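Local atomic coordinates of malate dehydrogenase (PDB entry 4BGV), a protein that probably catalyses the reversible, NAD-dependent oxidation of malate to oxaloacetate, a step of the tricarboxylic acid cycle. Residues G149-S154 with I238-E243; T159-E164 with E170-F175; F175-H180 with V185-Y190. One frame throughout, in Å; residues are numbered along the deposited sequence.

All three contacts lie in the alpha/beta C-terminal domain. Interaction 1 is the most central, its centre about 6 Å from the centre of the chain. It joins the start of helix 150-165 to helix 232-246 through one serine. Interaction 2 packs the later part of the same helix on strand 172-178 with aliphatic groups alone. Its centre lies about 20 Å from that of the chain, with charged and polar side chains around. Interaction 3 continues that strand into a hairpin, where backbone hydrogen bonds join the strands and aromatic rings pack on one face. Interactions 2 and 3 share F175, which makes contact in the latter. D153 of interaction 1 hydrogen-bonds H180 of interaction 3.

Interaction 1: G149-S154 with I238-E243; sequences GGSLDS and IAVMVE
S151 reaches from the first turn of helix 150-165 to V240 and M241 on helix 232-246. CB meets the thioether of M241, with S151 CB 4.0 Å from M241 SD. The next atom is the hydroxyl. It is turned away from the backbone N (chi1 -174°), which carries it out toward the second helix. There S151 OG lies 3.5 Å from V240 CG2, one methyl branch of the valine. The hydroxyl is not left with apolar neighbours alone, because it also hydrogen-bonds the carbonyl O of S237, just before I238 on the same helix. M241 follows V240 on that helix. Its chain is extended as far as the CG-SD bond and turns there (chi3 67°), which leaves CE farther from S151 than the sulfur. S154 stays within its own helix. Its OG bonds G150 O at 2.8 Å, and S154 N bonds the same oxygen from the opposite face of the carbonyl. G149 is the N-cap of this helix. V240 and S151 also lie at the subunit boundary: H52 of the second subunit packs on V240 and bonds S151 O. D153, on the same turn, hydrogen-bonds H180, the probable proton acceptor. The contact between the two helices is small, burying 122 Å² in all. Its chemistry is mixed: weak contacts of the serine with a methyl and a sulfur, beside a hydroxyl bond that gives a buried polar atom a partner and ties the two helices together.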
loop_
_atom_site.group_PDB
_atom_site.type_symbol
_atom_site.label_atom_id
_atom_site.label_comp_id
_atom_site.label_asym_id
_atom_site.label_seq_id
_atom_site.Cartn_x
_atom_site.Cartn_y
_atom_site.Cartn_z
ATOM N N GLY A 149 11.811 -21.786 4.176
ATOM C CA GLY A 149 13.131 -21.903 4.756
ATOM C C GLY A 149 13.855 -20.595 4.565
ATOM O O GLY A 149 13.849 -19.731 5.453
ATOM N N GLY A 150 14.450 -20.444 3.389
ATOM C CA GLY A 150 15.263 -19.282 3.071
ATOM C C GLY A 150 14.541 -17.944 3.159
ATOM O O GLY A 150 15.176 -16.925 3.414
ATOM N N SER A 151 13.231 -17.915 2.925
ATOM C CA SER A 151 12.517 -16.646 2.975
ATOM C C SER A 151 12.660 -16.035 4.365
ATOM O O SER A 151 12.832 -14.820 4.517
ATOM C CB SER A 151 11.026 -16.818 2.625
ATOM O OG SER A 151 10.398 -15.540 2.560
ATOM N N LEU A 152 12.603 -16.895 5.376
ATOM C CA LEU A 152 12.684 -16.461 6.768
ATOM C C LEU A 152 14.130 -16.215 7.212
ATOM O O LEU A 152 14.426 -15.199 7.834
ATOM C CB LEU A 152 12.019 -17.478 7.689
ATOM C CG LEU A 152 12.116 -17.204 9.197
ATOM C CD1 LEU A 152 11.508 -15.839 9.556
ATOM C CD2 LEU A 152 11.430 -18.327 9.976
ATOM N N ASP A 153 15.034 -17.135 6.898
ATOM C CA ASP A 153 16.422 -16.921 7.291
ATOM C C ASP A 153 16.968 -15.660 6.639
ATOM O O ASP A 153 17.719 -14.913 7.264
ATOM C CB ASP A 153 17.307 -18.126 6.952
ATOM C CG ASP A 153 16.950 -19.345 7.772
ATOM O OD1 ASP A 153 16.602 -19.169 8.967
ATOM O OD2 ASP A 153 17.018 -20.472 7.229
ATOM N N SER A 154 16.581 -15.421 5.387
ATOM C CA SER A 154 17.120 -14.264 4.677
ATOM C C SER A 154 16.568 -12.968 5.242
ATOM O O SER A 154 17.293 -11.972 5.308
ATOM C CB SER A 154 16.900 -14.340 3.158
ATOM O OG SER A 154 15.536 -14.209 2.833
ATOM N N ILE A 238 6.240 -16.245 4.688
ATOM C CA ILE A 238 5.369 -17.224 4.057
ATOM C C ILE A 238 4.478 -16.548 3.017
ATOM O O ILE A 238 4.329 -17.044 1.889
ATOM C CB ILE A 238 4.494 -17.898 5.122
ATOM C CG1 ILE A 238 5.365 -18.735 6.071
ATOM C CG2 ILE A 238 3.389 -18.736 4.474
ATOM C CD1 ILE A 238 4.658 -18.998 7.411
ATOM N N ALA A 239 3.893 -15.411 3.388
ATOM C CA ALA A 239 2.997 -14.698 2.467
ATOM C C ALA A 239 3.692 -14.285 1.165
ATOM O O ALA A 239 3.077 -14.335 0.101
ATOM C CB ALA A 239 2.369 -13.489 3.150
ATOM N N VAL A 240 4.962 -13.878 1.222
ATOM C CA VAL A 240 5.623 -13.497 -0.036
ATOM C C VAL A 240 5.758 -14.703 -0.972
ATOM O O VAL A 240 5.706 -14.554 -2.189
ATOM C CB VAL A 240 6.982 -12.766 0.167
ATOM C CG1 VAL A 240 6.769 -11.435 0.895
ATOM C CG2 VAL A 240 7.986 -13.648 0.888
ATOM N N MET A 241 5.923 -15.895 -0.406
ATOM C CA MET A 241 5.938 -17.125 -1.211
ATOM C C MET A 241 4.553 -17.409 -1.797
ATOM O O MET A 241 4.424 -17.693 -2.987
ATOM C CB MET A 241 6.371 -18.326 -0.375
ATOM C CG MET A 241 7.840 -18.300 0.031
ATOM S SD MET A 241 8.221 -19.452 1.378
ATOM C CE MET A 241 7.967 -21.054 0.597
ATOM N N VAL A 242 3.522 -17.330 -0.955
ATOM C CA VAL A 242 2.161 -17.620 -1.408
ATOM C C VAL A 242 1.714 -16.657 -2.524
ATOM O O VAL A 242 1.150 -17.076 -3.552
ATOM C CB VAL A 242 1.160 -17.526 -0.237
ATOM C CG1 VAL A 242 -0.287 -17.690 -0.742
ATOM C CG2 VAL A 242 1.505 -18.567 0.850
ATOM N N GLU A 243 1.973 -15.367 -2.338
ATOM C CA GLU A 243 1.512 -14.390 -3.328
ATOM C C GLU A 243 2.284 -14.538 -4.649
ATOM O O GLU A 243 1.758 -14.216 -5.722
ATOM C CB GLU A 243 1.598 -12.954 -2.773
ATOM C CG GLU A 243 3.003 -12.404 -2.736
ATOM C CD GLU A 243 3.093 -11.045 -2.061
ATOM O OE1 GLU A 243 2.089 -10.589 -1.469
ATOM O OE2 GLU A 243 4.175 -10.438 -2.131
#

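Interaction 2: T159-E164 with E170-F175; sequences TFLAQE and EDVNAF
L161 and A162 of helix 150-165 pack on V172 at the start of strand 172-178. This is the tight part. The two methyls of V172 are shared between two residues of the helix. V172 CG1 lies 3.6 Å from L161 CD1 and is equally near L161 CB. The other branch, V172 CG2, comes within 3.7 Å of A162 CB. The valine has CG1 turned opposite its backbone N (chi1 180°), and this sets CG1 against L161 and CG2 against A162. The side chains of L161 and V172 cross at a slant. Packing thins along the strand: A174 CB is 4.1 Å from L161 CD1. The solvent side belongs to the helix, where Q163 and E164 are exposed and make no contact with the strand. E170 and D171 face a neighbouring subunit instead. E170 makes a salt bridge with R249, and D171 with R251, both of that subunit. N173 points away from the helix. The helix and strand run roughly antiparallel, their axes at 139° and 8.3 Å apart at closest. Helix 204-215 covers L161 through I210. The strand is an outermost one of its sheet within this chain, with strand 184-193 beside it.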
loop_
_atom_site.group_PDB
_atom_site.type_symbol
_atom_site.label_atom_id
_atom_site.label_comp_id
_atom_site.label_asym_id
_atom_site.label_seq_id
_atom_site.Cartn_x
_atom_site.Cartn_y
_atom_site.Cartn_z
ATOM N N THR A 159 17.845 -8.099 8.217
ATOM C CA THR A 159 17.560 -7.187 9.328
ATOM C C THR A 159 18.851 -6.875 10.094
ATOM O O THR A 159 19.155 -5.710 10.364
ATOM C CB THR A 159 16.529 -7.794 10.295
ATOM O OG1 THR A 159 15.307 -8.053 9.586
ATOM C CG2 THR A 159 16.260 -6.851 11.468
ATOM N N PHE A 160 19.619 -7.921 10.412
ATOM C CA PHE A 160 20.839 -7.781 11.204
ATOM C C PHE A 160 21.902 -6.963 10.459
ATOM O O PHE A 160 22.577 -6.092 11.048
ATOM C CB PHE A 160 21.404 -9.158 11.586
ATOM C CG PHE A 160 20.414 -10.067 12.294
ATOM C CD1 PHE A 160 19.416 -9.549 13.112
ATOM C CD2 PHE A 160 20.501 -11.449 12.145
ATOM C CE1 PHE A 160 18.509 -10.397 13.768
ATOM C CE2 PHE A 160 19.599 -12.305 12.790
ATOM C CZ PHE A 160 18.600 -11.775 13.605
ATOM N N LEU A 161 22.065 -7.252 9.171
ATOM C CA LEU A 161 23.013 -6.513 8.338
ATOM C C LEU A 161 22.626 -5.035 8.231
ATOM O O LEU A 161 23.477 -4.142 8.350
ATOM C CB LEU A 161 23.071 -7.124 6.938
ATOM C CG LEU A 161 23.766 -8.474 6.777
ATOM C CD1 LEU A 161 23.525 -9.024 5.373
ATOM C CD2 LEU A 161 25.263 -8.315 7.029
ATOM N N ALA A 162 21.343 -4.781 7.993
ATOM C CA ALA A 162 20.876 -3.415 7.801
ATOM C C ALA A 162 21.070 -2.597 9.071
ATOM O O ALA A 162 21.480 -1.442 9.020
ATOM C CB ALA A 162 19.407 -3.412 7.374
ATOM N N GLN A 163 20.811 -3.201 10.223
ATOM C CA GLN A 163 21.014 -2.460 11.453
ATOM C C GLN A 163 22.495 -2.244 11.736
ATOM O O GLN A 163 22.876 -1.203 12.252
ATOM C CB GLN A 163 20.269 -3.106 12.628
ATOM C CG GLN A 163 18.737 -3.065 12.403
ATOM C CD GLN A 163 17.922 -2.791 13.670
ATOM O OE1 GLN A 163 17.172 -1.801 13.752
ATOM N NE2 GLN A 163 18.039 -3.683 14.648
ATOM N N GLU A 164 23.330 -3.213 11.370
ATOM C CA GLU A 164 24.760 -3.077 11.617
ATOM C C GLU A 164 25.375 -1.979 10.744
ATOM O O GLU A 164 26.259 -1.253 11.189
ATOM C CB GLU A 164 25.480 -4.398 11.377
ATOM C CG GLU A 164 26.923 -4.400 11.850
ATOM C CD GLU A 164 27.026 -4.427 13.360
ATOM O OE1 GLU A 164 26.129 -4.999 14.015
ATOM O OE2 GLU A 164 27.994 -3.862 13.891
ATOM N N GLU A 170 15.529 -2.376 2.509
ATOM C CA GLU A 170 15.234 -2.677 1.107
ATOM C C GLU A 170 16.480 -2.943 0.275
ATOM O O GLU A 170 16.416 -3.614 -0.755
ATOM C CB GLU A 170 14.427 -1.543 0.463
ATOM C CG GLU A 170 14.061 -1.808 -0.994
ATOM C CD GLU A 170 12.933 -0.927 -1.492
ATOM O OE1 GLU A 170 12.546 0.015 -0.767
ATOM O OE2 GLU A 170 12.430 -1.188 -2.611
ATOM N N ASP A 171 17.617 -2.422 0.717
ATOM C CA ASP A 171 18.832 -2.495 -0.085
ATOM C C ASP A 171 19.820 -3.571 0.362
ATOM O O ASP A 171 20.853 -3.779 -0.282
ATOM C CB ASP A 171 19.488 -1.118 -0.141
ATOM C CG ASP A 171 18.570 -0.077 -0.782
ATOM O OD1 ASP A 171 17.937 -0.408 -1.811
ATOM O OD2 ASP A 171 18.458 1.052 -0.250
ATOM N N VAL A 172 19.501 -4.266 1.450
ATOM C CA VAL A 172 20.356 -5.363 1.888
ATOM C C VAL A 172 19.886 -6.669 1.234
ATOM O O VAL A 172 18.686 -6.946 1.152
ATOM C CB VAL A 172 20.377 -5.523 3.423
ATOM C CG1 VAL A 172 21.278 -6.682 3.811
ATOM C CG2 VAL A 172 20.890 -4.257 4.097
ATOM N N ASN A 173 20.837 -7.450 0.739
ATOM C CA ASN A 173 20.553 -8.752 0.163
ATOM C C ASN A 173 21.394 -9.793 0.857
ATOM O O ASN A 173 22.603 -9.654 0.926
ATOM C CB ASN A 173 20.870 -8.741 -1.320
ATOM C CG ASN A 173 20.089 -7.671 -2.056
ATOM O OD1 ASN A 173 18.902 -7.841 -2.311
ATOM N ND2 ASN A 173 20.741 -6.545 -2.363
ATOM N N ALA A 174 20.756 -10.832 1.382
ATOM C CA ALA A 174 21.470 -11.851 2.142
ATOM C C ALA A 174 21.173 -13.226 1.553
ATOM O O ALA A 174 20.018 -13.643 1.499
ATOM C CB ALA A 174 21.048 -11.796 3.606
ATOM N N PHE A 175 22.220 -13.916 1.115
ATOM C CA PHE A 175 22.069 -15.151 0.355
ATOM C C PHE A 175 22.236 -16.369 1.254
ATOM O O PHE A 175 23.325 -16.623 1.766
ATOM C CB PHE A 175 23.109 -15.183 -0.776
ATOM C CG PHE A 175 22.827 -16.215 -1.824
ATOM C CD1 PHE A 175 23.250 -17.514 -1.658
ATOM C CD2 PHE A 175 22.117 -15.885 -2.958
ATOM C CE1 PHE A 175 22.999 -18.469 -2.608
ATOM C CE2 PHE A 175 21.856 -16.841 -3.919
ATOM C CZ PHE A 175 22.296 -18.134 -3.740
#

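Interaction 3: F175-H180 with V185-Y190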
loop_
_atom_site.group_PDB
_atom_site.type_symbol
_atom_site.label_atom_id
_atom_site.label_comp_id
_atom_site.label_asym_id
_atom_site.label_seq_id
_atom_site.Cartn_x
_atom_site.Cartn_y
_atom_site.Cartn_z
ATOM N N PHE A 175 22.220 -13.916 1.115
ATOM C CA PHE A 175 22.069 -15.151 0.355
ATOM C C PHE A 175 22.236 -16.369 1.254
ATOM O O PHE A 175 23.325 -16.623 1.766
ATOM C CB PHE A 175 23.109 -15.183 -0.776
ATOM C CG PHE A 175 22.827 -16.215 -1.824
ATOM C CD1 PHE A 175 23.250 -17.514 -1.658
ATOM C CD2 PHE A 175 22.117 -15.885 -2.958
ATOM C CE1 PHE A 175 22.999 -18.469 -2.608
ATOM C CE2 PHE A 175 21.856 -16.841 -3.919
ATOM C CZ PHE A 175 22.296 -18.134 -3.740
ATOM N N VAL A 176 21.153 -17.117 1.446
ATOM C CA VAL A 176 21.227 -18.363 2.203
ATOM C C VAL A 176 20.485 -19.498 1.512
ATOM O O VAL A 176 19.408 -19.303 0.943
ATOM C CB VAL A 176 20.648 -18.198 3.616
ATOM C CG1 VAL A 176 21.612 -17.388 4.492
ATOM C CG2 VAL A 176 19.283 -17.543 3.559
ATOM N N ILE A 177 21.063 -20.688 1.561
ATOM C CA ILE A 177 20.366 -21.875 1.083
ATOM C C ILE A 177 20.411 -22.960 2.167
ATOM O O ILE A 177 20.955 -22.747 3.254
ATOM C CB ILE A 177 20.961 -22.406 -0.261
ATOM C CG1 ILE A 177 22.432 -22.807 -0.105
ATOM C CG2 ILE A 177 20.813 -21.361 -1.375
ATOM C CD1 ILE A 177 23.029 -23.428 -1.395
ATOM N N GLY A 178 19.838 -24.122 1.880
ATOM C CA GLY A 178 19.854 -25.206 2.852
ATOM C C GLY A 178 18.739 -25.070 3.877
ATOM O O GLY A 178 17.721 -24.431 3.602
ATOM N N GLY A 179 18.933 -25.648 5.061
ATOM C CA GLY A 179 17.929 -25.577 6.118
ATOM C C GLY A 179 18.173 -24.486 7.151
ATOM O O GLY A 179 18.764 -23.457 6.829
ATOM N N HIS A 180 17.713 -24.706 8.386
ATOM C CA HIS A 180 17.916 -23.755 9.484
ATOM C C HIS A 180 19.105 -24.186 10.338
ATOM O O HIS A 180 19.604 -25.289 10.191
ATOM C CB HIS A 180 16.688 -23.715 10.399
ATOM C CG HIS A 180 15.473 -23.091 9.783
ATOM N ND1 HIS A 180 15.541 -22.105 8.821
ATOM C CD2 HIS A 180 14.156 -23.310 10.004
ATOM C CE1 HIS A 180 14.318 -21.750 8.471
ATOM N NE2 HIS A 180 13.460 -22.469 9.171
ATOM N N VAL A 185 23.201 -22.583 4.931
ATOM C CA VAL A 185 24.452 -22.348 4.216
ATOM C C VAL A 185 24.414 -20.954 3.599
ATOM O O VAL A 185 23.779 -20.736 2.565
ATOM C CB VAL A 185 24.691 -23.381 3.096
ATOM C CG1 VAL A 185 26.042 -23.109 2.406
ATOM C CG2 VAL A 185 24.648 -24.804 3.651
ATOM N N PRO A 186 25.085 -19.995 4.245
ATOM C CA PRO A 186 25.132 -18.653 3.662
ATOM C C PRO A 186 26.159 -18.603 2.536
ATOM O O PRO A 186 27.153 -19.333 2.600
ATOM C CB PRO A 186 25.625 -17.794 4.831
ATOM C CG PRO A 186 26.514 -18.733 5.616
ATOM C CD PRO A 186 25.906 -20.113 5.469
ATOM N N PHE A 187 25.909 -17.788 1.512
ATOM C CA PHE A 187 26.956 -17.405 0.559
ATOM C C PHE A 187 27.240 -15.944 0.867
ATOM O O PHE A 187 26.493 -15.042 0.452
ATOM C CB PHE A 187 26.510 -17.520 -0.912
ATOM C CG PHE A 187 26.441 -18.933 -1.453
ATOM C CD1 PHE A 187 25.932 -19.977 -0.693
ATOM C CD2 PHE A 187 26.837 -19.196 -2.755
ATOM C CE1 PHE A 187 25.850 -21.276 -1.215
ATOM C CE2 PHE A 187 26.749 -20.477 -3.291
ATOM C CZ PHE A 187 26.250 -21.521 -2.519
ATOM N N ILE A 188 28.297 -15.708 1.629
ATOM C CA ILE A 188 28.659 -14.348 2.012
ATOM C C ILE A 188 28.983 -13.522 0.781
ATOM O O ILE A 188 28.617 -12.352 0.704
ATOM C CB ILE A 188 29.856 -14.343 2.983
ATOM C CG1 ILE A 188 29.459 -14.996 4.303
ATOM C CG2 ILE A 188 30.368 -12.938 3.212
ATOM C CD1 ILE A 188 28.089 -14.608 4.781
ATOM N N ARG A 189 29.641 -14.145 -0.196
ATOM C CA ARG A 189 30.016 -13.432 -1.419
ATOM C C ARG A 189 28.818 -12.944 -2.233
ATOM O O ARG A 189 28.948 -11.997 -3.009
ATOM C CB ARG A 189 30.950 -14.283 -2.288
ATOM C CG ARG A 189 30.326 -15.573 -2.771
ATOM C CD ARG A 189 31.381 -16.565 -3.246
ATOM N NE ARG A 189 30.749 -17.824 -3.613
ATOM C CZ ARG A 189 30.496 -18.191 -4.862
ATOM N NH1 ARG A 189 30.853 -17.403 -5.873
ATOM N NH2 ARG A 189 29.923 -19.359 -5.099
ATOM N N TYR A 190 27.656 -13.579 -2.061
ATOM C CA TYR A 190 26.459 -13.140 -2.773
ATOM C C TYR A 190 25.593 -12.214 -1.928
ATOM O O TYR A 190 24.445 -11.931 -2.275
ATOM C CB TYR A 190 25.620 -14.332 -3.218
ATOM C CG TYR A 190 26.204 -15.161 -4.346
ATOM C CD1 TYR A 190 27.347 -14.758 -5.039
ATOM C CD2 TYR A 190 25.573 -16.323 -4.751
ATOM C CE1 TYR A 190 27.858 -15.533 -6.089
ATOM C CE2 TYR A 190 26.072 -17.098 -5.793
ATOM C CZ TYR A 190 27.201 -16.699 -6.455
ATOM O OH TYR A 190 27.664 -17.487 -7.485
#
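F175, F187 and Y190 form an aromatic cluster at the apolar centre. Y190 turns its edge to the face of F175, with planes at 86°. Y190 CD2 sits over the middle of the F175 ring. F187 meets F175 obliquely, their planes at 53°, with F175 CE1 over one face of the F187 ring, toward its rim. With chi1 at -165°, F175 carries its ring alongside both partners. Farther along the same face, I177 CD1 reaches F187 CE1 at 3.6 Å. From helix 295-321, W301 packs on I177 and A300 on V185. On the opposite face, V176 CG1 lies 4.0 Å from P186 CB.

Backbone bonds then join the strands as an antiparallel hairpin. I177 N bonds V185 O at 2.9 Å, and V185 N returns to I177 O at 2.8 Å. F187 N bonds F175 O, also at 2.8 Å. P186 has no N-H to give and sits at a non-hydrogen-bonded position opposite V176. Beyond G178 the chain leaves the strand and leads to H180. At the polar edge the R189 guanidinium has one face near Y190 CZ, and its NE makes a salt bridge with E297. Apolar packing thus fills one face, while the backbone bonds fix the register beside it.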